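Local coordinates for SAM dependent methyltransferase (Aquifex aeolicus, PDB 3DH0), which binds S-adenosylmethionine in a Rossmann-like domain and is probably a methyltransferase, at residues I68-E73 / S95-I100; W144-R149 / V158-E163. All blocks are in the same frame, centred on the assembly; numbering follows the deposited sequence.

Contact 1. Residues I68-E73 / S95-I100. With SAM (S-adenosylmethionine), chain C.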
loop_
_atom_site.group_PDB
_atom_site.type_symbol
_atom_site.label_atom_id
_atom_site.label_comp_id
_atom_site.label_asym_id
_atom_site.label_seq_id
_atom_site.Cartn_x
_atom_site.Cartn_y
_atom_site.Cartn_z
ATOM N N ILE A 68 -4.077 -7.643 0.050
ATOM C CA ILE A 68 -5.228 -7.719 0.936
ATOM C C ILE A 68 -6.191 -6.559 0.758
ATOM O O ILE A 68 -5.917 -5.609 0.049
ATOM C CB ILE A 68 -4.800 -7.754 2.407
ATOM C CG1 ILE A 68 -3.897 -6.553 2.703
ATOM C CG2 ILE A 68 -4.113 -9.079 2.724
ATOM C CD1 ILE A 68 -3.526 -6.379 4.170
ATOM N N ASP A 69 -7.336 -6.657 1.409
ATOM C CA ASP A 69 -8.349 -5.627 1.350
ATOM C C ASP A 69 -9.541 -6.086 2.164
ATOM O O ASP A 69 -10.015 -7.205 1.997
ATOM C CB ASP A 69 -8.773 -5.368 -0.090
ATOM C CG ASP A 69 -9.386 -3.993 -0.271
ATOM O OD1 ASP A 69 -10.341 -3.669 0.460
ATOM O OD2 ASP A 69 -8.915 -3.232 -1.135
ATOM N N VAL A 70 -10.018 -5.210 3.045
ATOM C CA VAL A 70 -11.158 -5.497 3.911
ATOM C C VAL A 70 -12.467 -5.680 3.162
ATOM O O VAL A 70 -13.371 -6.322 3.676
ATOM C CB VAL A 70 -11.396 -4.381 4.949
ATOM C CG1 VAL A 70 -10.266 -4.348 5.973
ATOM C CG2 VAL A 70 -11.536 -3.041 4.244
ATOM N N GLN A 71 -12.580 -5.117 1.961
ATOM C CA GLN A 71 -13.818 -5.254 1.194
ATOM C C GLN A 71 -13.818 -6.394 0.186
ATOM O O GLN A 71 -12.952 -6.488 -0.676
ATOM C CB GLN A 71 -14.166 -3.932 0.515
ATOM C CG GLN A 71 -14.554 -2.864 1.509
ATOM C CD GLN A 71 -15.211 -1.669 0.864
ATOM O OE1 GLN A 71 -14.541 -0.748 0.399
ATOM N NE2 GLN A 71 -16.540 -1.678 0.826
ATOM N N GLU A 72 -14.815 -7.264 0.323
ATOM C CA GLU A 72 -14.969 -8.433 -0.519
ATOM C C GLU A 72 -15.057 -8.095 -2.004
ATOM O O GLU A 72 -14.478 -8.797 -2.840
ATOM C CB GLU A 72 -16.212 -9.223 -0.078
ATOM C CG GLU A 72 -16.383 -10.560 -0.812
ATOM C CD GLU A 72 -17.589 -11.371 -0.364
ATOM O OE1 GLU A 72 -17.753 -11.603 0.855
ATOM O OE2 GLU A 72 -18.364 -11.797 -1.243
ATOM N N GLU A 73 -15.775 -7.024 -2.339
ATOM C CA GLU A 73 -15.910 -6.638 -3.735
ATOM C C GLU A 73 -14.570 -6.255 -4.332
ATOM O O GLU A 73 -14.288 -6.570 -5.485
ATOM C CB GLU A 73 -16.921 -5.496 -3.911
ATOM C CG GLU A 73 -17.043 -4.503 -2.775
ATOM C CD GLU A 73 -17.874 -5.040 -1.619
ATOM O OE1 GLU A 73 -18.860 -5.756 -1.893
ATOM O OE2 GLU A 73 -17.553 -4.741 -0.446
ATOM N N SER A 95 -9.075 -9.427 3.808
ATOM C CA SER A 95 -8.581 -8.932 5.088
ATOM C C SER A 95 -9.675 -8.434 6.031
ATOM O O SER A 95 -10.811 -8.177 5.629
ATOM C CB SER A 95 -7.565 -7.810 4.831
ATOM O OG SER A 95 -7.372 -6.968 5.957
ATOM N N GLU A 96 -9.303 -8.310 7.297
ATOM C CA GLU A 96 -10.197 -7.831 8.338
ATOM C C GLU A 96 -9.528 -6.561 8.836
ATOM O O GLU A 96 -8.318 -6.434 8.759
ATOM C CB GLU A 96 -10.291 -8.861 9.462
ATOM C CG GLU A 96 -11.678 -9.047 10.034
ATOM C CD GLU A 96 -12.673 -9.570 9.016
ATOM O OE1 GLU A 96 -12.294 -10.405 8.169
ATOM O OE2 GLU A 96 -13.847 -9.154 9.072
ATOM N N GLU A 97 -10.309 -5.629 9.357
ATOM C CA GLU A 97 -9.775 -4.354 9.813
ATOM C C GLU A 97 -8.393 -4.353 10.459
ATOM O O GLU A 97 -7.488 -3.682 9.972
ATOM C CB GLU A 97 -10.786 -3.666 10.729
ATOM C CG GLU A 97 -10.484 -2.196 11.021
ATOM C CD GLU A 97 -10.346 -1.337 9.772
ATOM O OE1 GLU A 97 -11.142 -1.505 8.822
ATOM O OE2 GLU A 97 -9.442 -0.475 9.750
ATOM N N ASN A 98 -8.198 -5.088 11.545
ATOM C CA ASN A 98 -6.880 -5.072 12.175
ATOM C C ASN A 98 -6.224 -6.431 12.281
ATOM O O ASN A 98 -5.412 -6.669 13.180
ATOM C CB ASN A 98 -6.963 -4.442 13.563
ATOM C CG ASN A 98 -7.553 -3.052 13.532
ATOM O OD1 ASN A 98 -8.710 -2.851 13.889
ATOM N ND2 ASN A 98 -6.759 -2.082 13.087
ATOM N N LYS A 99 -6.579 -7.311 11.351
ATOM C CA LYS A 99 -6.039 -8.659 11.334
ATOM C C LYS A 99 -5.615 -9.070 9.928
ATOM O O LYS A 99 -6.438 -9.088 9.009
ATOM C CB LYS A 99 -7.082 -9.658 11.824
ATOM C CG LYS A 99 -7.774 -9.308 13.106
ATOM C CD LYS A 99 -8.565 -10.531 13.568
ATOM C CE LYS A 99 -9.627 -10.207 14.607
ATOM N NZ LYS A 99 -10.826 -9.603 13.969
ATOM N N ILE A 100 -4.344 -9.424 9.767
ATOM C CA ILE A 100 -3.833 -9.856 8.473
ATOM C C ILE A 100 -3.710 -11.379 8.523
ATOM O O ILE A 100 -3.056 -11.934 9.395
ATOM C CB ILE A 100 -2.467 -9.197 8.179
ATOM C CG1 ILE A 100 -2.615 -7.676 8.267
ATOM C CG2 ILE A 100 -1.975 -9.594 6.793
ATOM C CD1 ILE A 100 -1.325 -6.929 8.453
HETATM N N SAM C . -4.327 1.385 -3.402
HETATM C CA SAM C . -5.378 1.217 -4.453
HETATM C C SAM C . -4.854 1.659 -5.800
HETATM O O SAM C . -3.701 2.085 -5.873
HETATM O OXT SAM C . -5.672 1.548 -6.770
HETATM C CB SAM C . -6.608 2.041 -4.087
HETATM C CG SAM C . -6.913 1.847 -2.657
HETATM S SD SAM C . -8.320 2.694 -1.889
HETATM C CE SAM C . -7.776 4.403 -1.853
HETATM C "C5'" SAM C . -8.177 2.119 -0.263
HETATM C "C4'" SAM C . -8.603 0.684 -0.031
HETATM O "O4'" SAM C . -8.317 0.446 1.342
HETATM C "C3'" SAM C . -10.131 0.485 -0.092
HETATM O "O3'" SAM C . -10.353 -0.335 -1.275
HETATM C "C2'" SAM C . -10.500 -0.324 1.136
HETATM O "O2'" SAM C . -11.382 -1.418 0.999
HETATM C "C1'" SAM C . -9.091 -0.608 1.744
HETATM N N9 SAM C . -8.982 -0.645 3.190
HETATM C C8 SAM C . -9.496 0.203 4.150
HETATM N N7 SAM C . -9.173 -0.137 5.359
HETATM C C5 SAM C . -8.397 -1.284 5.199
HETATM C C6 SAM C . -7.731 -2.137 6.126
HETATM N N6 SAM C . -7.780 -1.920 7.458
HETATM N N1 SAM C . -7.019 -3.222 5.630
HETATM C C2 SAM C . -6.998 -3.403 4.288
HETATM N N3 SAM C . -7.583 -2.662 3.341
HETATM C C4 SAM C . -8.270 -1.609 3.865
#
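One carboxylate, that of D69, is shared between two ribose hydroxyls and the backbone that shapes its own loop. This is the acidic ribose-binding position at the end of the second strand of the Rossmann-like methyltransferase fold, with S-adenosylmethionine as the bound group. With CG anti to the backbone N (chi1 -158°), OD1 accepts from SAM O2' at 2.5 Å, and its anti lone pair takes the N-H of Q71, closing an Asx turn just before helix 72-85. OD2 receives SAM O3' at 3.2 Å as well as the backbone N of G47. V70 lays both methyls over one face of the adenine, CG1 lying 3.4 Å from SAM C6. At the purine's far end SAM N6 donates to E97 O at 3.1 Å and weakly to E97 OE2; the bend at chi2 (56°) carries that carboxylate back to the base, while OE1 forms a salt bridge with K6. Between the segments runs a nearly straight bond (165°) from S95 N to D69 O, 3.0 Å long and entering from above the carbonyl plane. S95 OG turns instead to E96 O, which also accepts K99 N in a type I turn.

Contact 2. Residues W144-R149 / V158-E163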
loop_
_atom_site.group_PDB
_atom_site.type_symbol
_atom_site.label_atom_id
_atom_site.label_comp_id
_atom_site.label_asym_id
_atom_site.label_seq_id
_atom_site.Cartn_x
_atom_site.Cartn_y
_atom_site.Cartn_z
ATOM N N TRP A 144 -2.084 11.306 -0.535
ATOM C CA TRP A 144 -2.337 12.673 -1.009
ATOM C C TRP A 144 -1.863 13.708 -0.015
ATOM O O TRP A 144 -1.823 13.438 1.188
ATOM C CB TRP A 144 -3.827 12.934 -1.227
ATOM C CG TRP A 144 -4.514 12.021 -2.168
ATOM C CD1 TRP A 144 -5.305 10.957 -1.846
ATOM C CD2 TRP A 144 -4.511 12.110 -3.595
ATOM N NE1 TRP A 144 -5.800 10.378 -2.991
ATOM C CE2 TRP A 144 -5.329 11.067 -4.077
ATOM C CE3 TRP A 144 -3.901 12.970 -4.513
ATOM C CZ2 TRP A 144 -5.551 10.868 -5.447
ATOM C CZ3 TRP A 144 -4.120 12.770 -5.869
ATOM C CH2 TRP A 144 -4.936 11.730 -6.322
ATOM N N LYS A 145 -1.546 14.902 -0.525
ATOM C CA LYS A 145 -1.087 16.030 0.289
ATOM C C LYS A 145 -2.293 16.566 1.069
ATOM O O LYS A 145 -3.438 16.380 0.646
ATOM C CB LYS A 145 -0.518 17.127 -0.624
ATOM C CG LYS A 145 0.875 17.600 -0.245
ATOM C CD LYS A 145 1.970 16.895 -1.034
ATOM C CE LYS A 145 2.257 17.619 -2.355
ATOM N NZ LYS A 145 3.325 16.948 -3.160
ATOM N N LYS A 146 -2.057 17.227 2.199
ATOM C CA LYS A 146 -3.188 17.735 2.973
ATOM C C LYS A 146 -3.490 19.191 2.688
ATOM O O LYS A 146 -3.740 19.983 3.599
ATOM C CB LYS A 146 -2.976 17.563 4.486
ATOM C CG LYS A 146 -4.289 17.563 5.274
ATOM C CD LYS A 146 -4.065 17.783 6.758
ATOM C CE LYS A 146 -5.135 17.087 7.605
ATOM N NZ LYS A 146 -6.522 17.353 7.134
ATOM N N GLU A 147 -3.458 19.537 1.412
ATOM C CA GLU A 147 -3.764 20.881 0.974
ATOM C C GLU A 147 -4.934 20.689 0.034
ATOM O O GLU A 147 -5.767 19.793 0.240
ATOM C CB GLU A 147 -2.578 21.466 0.222
ATOM C CG GLU A 147 -2.173 20.666 -0.994
ATOM C CD GLU A 147 -0.681 20.717 -1.214
ATOM O OE1 GLU A 147 -0.255 20.773 -2.388
ATOM O OE2 GLU A 147 0.067 20.690 -0.207
ATOM N N GLU A 148 -5.009 21.516 -1.001
ATOM C CA GLU A 148 -6.087 21.369 -1.958
ATOM C C GLU A 148 -5.443 21.205 -3.305
ATOM O O GLU A 148 -4.451 21.865 -3.618
ATOM C CB GLU A 148 -7.037 22.560 -1.856
ATOM C CG GLU A 148 -7.757 22.542 -0.488
ATOM C CD GLU A 148 -8.667 23.730 -0.255
ATOM O OE1 GLU A 148 -8.178 24.878 -0.414
ATOM O OE2 GLU A 148 -9.856 23.510 0.101
ATOM N N ARG A 149 -5.984 20.277 -4.083
ATOM C CA ARG A 149 -5.412 19.963 -5.383
ATOM C C ARG A 149 -6.495 19.803 -6.440
ATOM O O ARG A 149 -7.630 19.409 -6.136
ATOM C CB ARG A 149 -4.616 18.650 -5.273
ATOM C CG ARG A 149 -3.709 18.543 -4.041
ATOM C CD ARG A 149 -3.434 17.081 -3.659
ATOM N NE ARG A 149 -4.080 16.684 -2.401
ATOM C CZ ARG A 149 -5.399 16.651 -2.201
ATOM N NH1 ARG A 149 -6.236 16.996 -3.178
ATOM N NH2 ARG A 149 -5.885 16.265 -1.024
ATOM N N VAL A 158 -7.979 13.470 4.588
ATOM C CA VAL A 158 -6.664 12.856 4.561
ATOM C C VAL A 158 -5.771 13.381 5.675
ATOM O O VAL A 158 -6.093 14.380 6.317
ATOM C CB VAL A 158 -5.964 13.137 3.203
ATOM C CG1 VAL A 158 -5.554 14.609 3.112
ATOM C CG2 VAL A 158 -4.752 12.246 3.046
ATOM N N TYR A 159 -4.656 12.685 5.904
ATOM C CA TYR A 159 -3.663 13.086 6.898
ATOM C C TYR A 159 -2.612 13.876 6.136
ATOM O O TYR A 159 -2.550 13.829 4.906
ATOM C CB TYR A 159 -2.926 11.882 7.492
ATOM C CG TYR A 159 -3.702 10.947 8.388
ATOM C CD1 TYR A 159 -3.921 9.626 8.011
ATOM C CD2 TYR A 159 -4.152 11.355 9.637
ATOM C CE1 TYR A 159 -4.563 8.734 8.855
ATOM C CE2 TYR A 159 -4.799 10.471 10.489
ATOM C CZ TYR A 159 -4.999 9.163 10.093
ATOM O OH TYR A 159 -5.629 8.282 10.931
ATOM N N SER A 160 -1.768 14.583 6.866
ATOM C CA SER A 160 -0.686 15.322 6.245
ATOM C C SER A 160 0.563 14.523 6.616
ATOM O O SER A 160 0.573 13.828 7.637
ATOM C CB SER A 160 -0.572 16.725 6.839
ATOM O OG SER A 160 -0.008 16.671 8.141
ATOM N N GLU A 161 1.610 14.619 5.799
ATOM C CA GLU A 161 2.860 13.912 6.071
ATOM C C GLU A 161 3.261 14.110 7.525
ATOM O O GLU A 161 3.860 13.244 8.153
ATOM C CB GLU A 161 3.973 14.455 5.185
ATOM C CG GLU A 161 4.177 15.949 5.336
ATOM C CD GLU A 161 3.615 16.744 4.161
ATOM O OE1 GLU A 161 2.417 16.553 3.832
ATOM O OE2 GLU A 161 4.380 17.563 3.577
ATOM N N TRP A 162 2.923 15.265 8.062
ATOM C CA TRP A 162 3.272 15.567 9.427
ATOM C C TRP A 162 2.586 14.598 10.392
ATOM O O TRP A 162 3.258 13.889 11.137
ATOM C CB TRP A 162 2.922 17.034 9.691
ATOM C CG TRP A 162 3.649 17.959 8.718
ATOM C CD1 TRP A 162 4.999 18.181 8.664
ATOM C CD2 TRP A 162 3.077 18.725 7.631
ATOM N NE1 TRP A 162 5.305 19.031 7.624
ATOM C CE2 TRP A 162 4.149 19.382 6.973
ATOM C CE3 TRP A 162 1.764 18.922 7.155
ATOM C CZ2 TRP A 162 3.949 20.231 5.848
ATOM C CZ3 TRP A 162 1.563 19.774 6.028
ATOM C CH2 TRP A 162 2.655 20.413 5.397
ATOM N N GLU A 163 1.257 14.532 10.368
ATOM C CA GLU A 163 0.524 13.624 11.264
ATOM C C GLU A 163 0.957 12.163 11.100
ATOM O O GLU A 163 1.337 11.507 12.064
ATOM C CB GLU A 163 -0.979 13.709 11.000
ATOM C CG GLU A 163 -1.614 15.036 11.317
ATOM C CD GLU A 163 -2.629 15.409 10.270
ATOM O OE1 GLU A 163 -2.205 15.565 9.105
ATOM O OE2 GLU A 163 -3.833 15.537 10.591
#
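The carbonyl oxygen of K145 is gripped twice, by NE and NH2 of R149, side-on. NH2 approaches nearly along the C=O axis at 3.0 Å from K145 O, whereas NE comes from above the carbonyl plane; the oxygen itself lies near the guanidinium plane, so the pair fixes the rotation of the arginine head. NH2 has a second acceptor in P153 O. Against this bend packs V158, its CG1 3.7 Å from K145 O and its CG2 near W144 O. K146, with CG anti to the backbone N (chi1 -158°), runs antiparallel alongside V158, and a turn at chi4 brings NZ to P155 O and, weakly, to V158 O. This is the connection from the fifth parallel strand, 137-144, to helix 161-170 in the Rossmann-like fold, and the helix begins with a capping box. S160 is the N-cap: its OG accepts weakly from E163 N at 3.3 Å, while E163 OE1 receives both S160 N and S160 OG from above the carboxylate plane. An alanine in place of E163 would remove that doubly held oxygen and probably loosen the start of the helix, along with the packing of K146 beside it. The lysine lies roughly perpendicular to the glutamate chain, CE standing 3.6 Å from E163 OE2. The opposite charges stay apart, K146 NZ standing 4.7 Å from E163 OE2, while nearer the backbone K146 CB meets S160 CB at 3.5 Å.

Overall arrangement
Both contacts gather loops that leave the carboxyl ends of parallel strands in the same mixed sheet, yet they share no strand or helix. Contact 1 joins the ends of neighbouring strands 64-69 and 90-94, towards one border of the sheet; contact 2 follows strand 137-144, beyond the centre. Their centres lie 24 Å apart and their nearest atoms about 10 Å. Each is partly buried, contact 2 lying somewhat farther from the centre of the chain. The chemistry differs with place: carboxylates in contact 1 serve the cofactor, whereas in contact 2 one carboxylate, that of E163, caps a helix start and lies beside a lysine chain. SAM touches contact 1 directly, whereas the W144 side chain of contact 2 is about 6 Å from it.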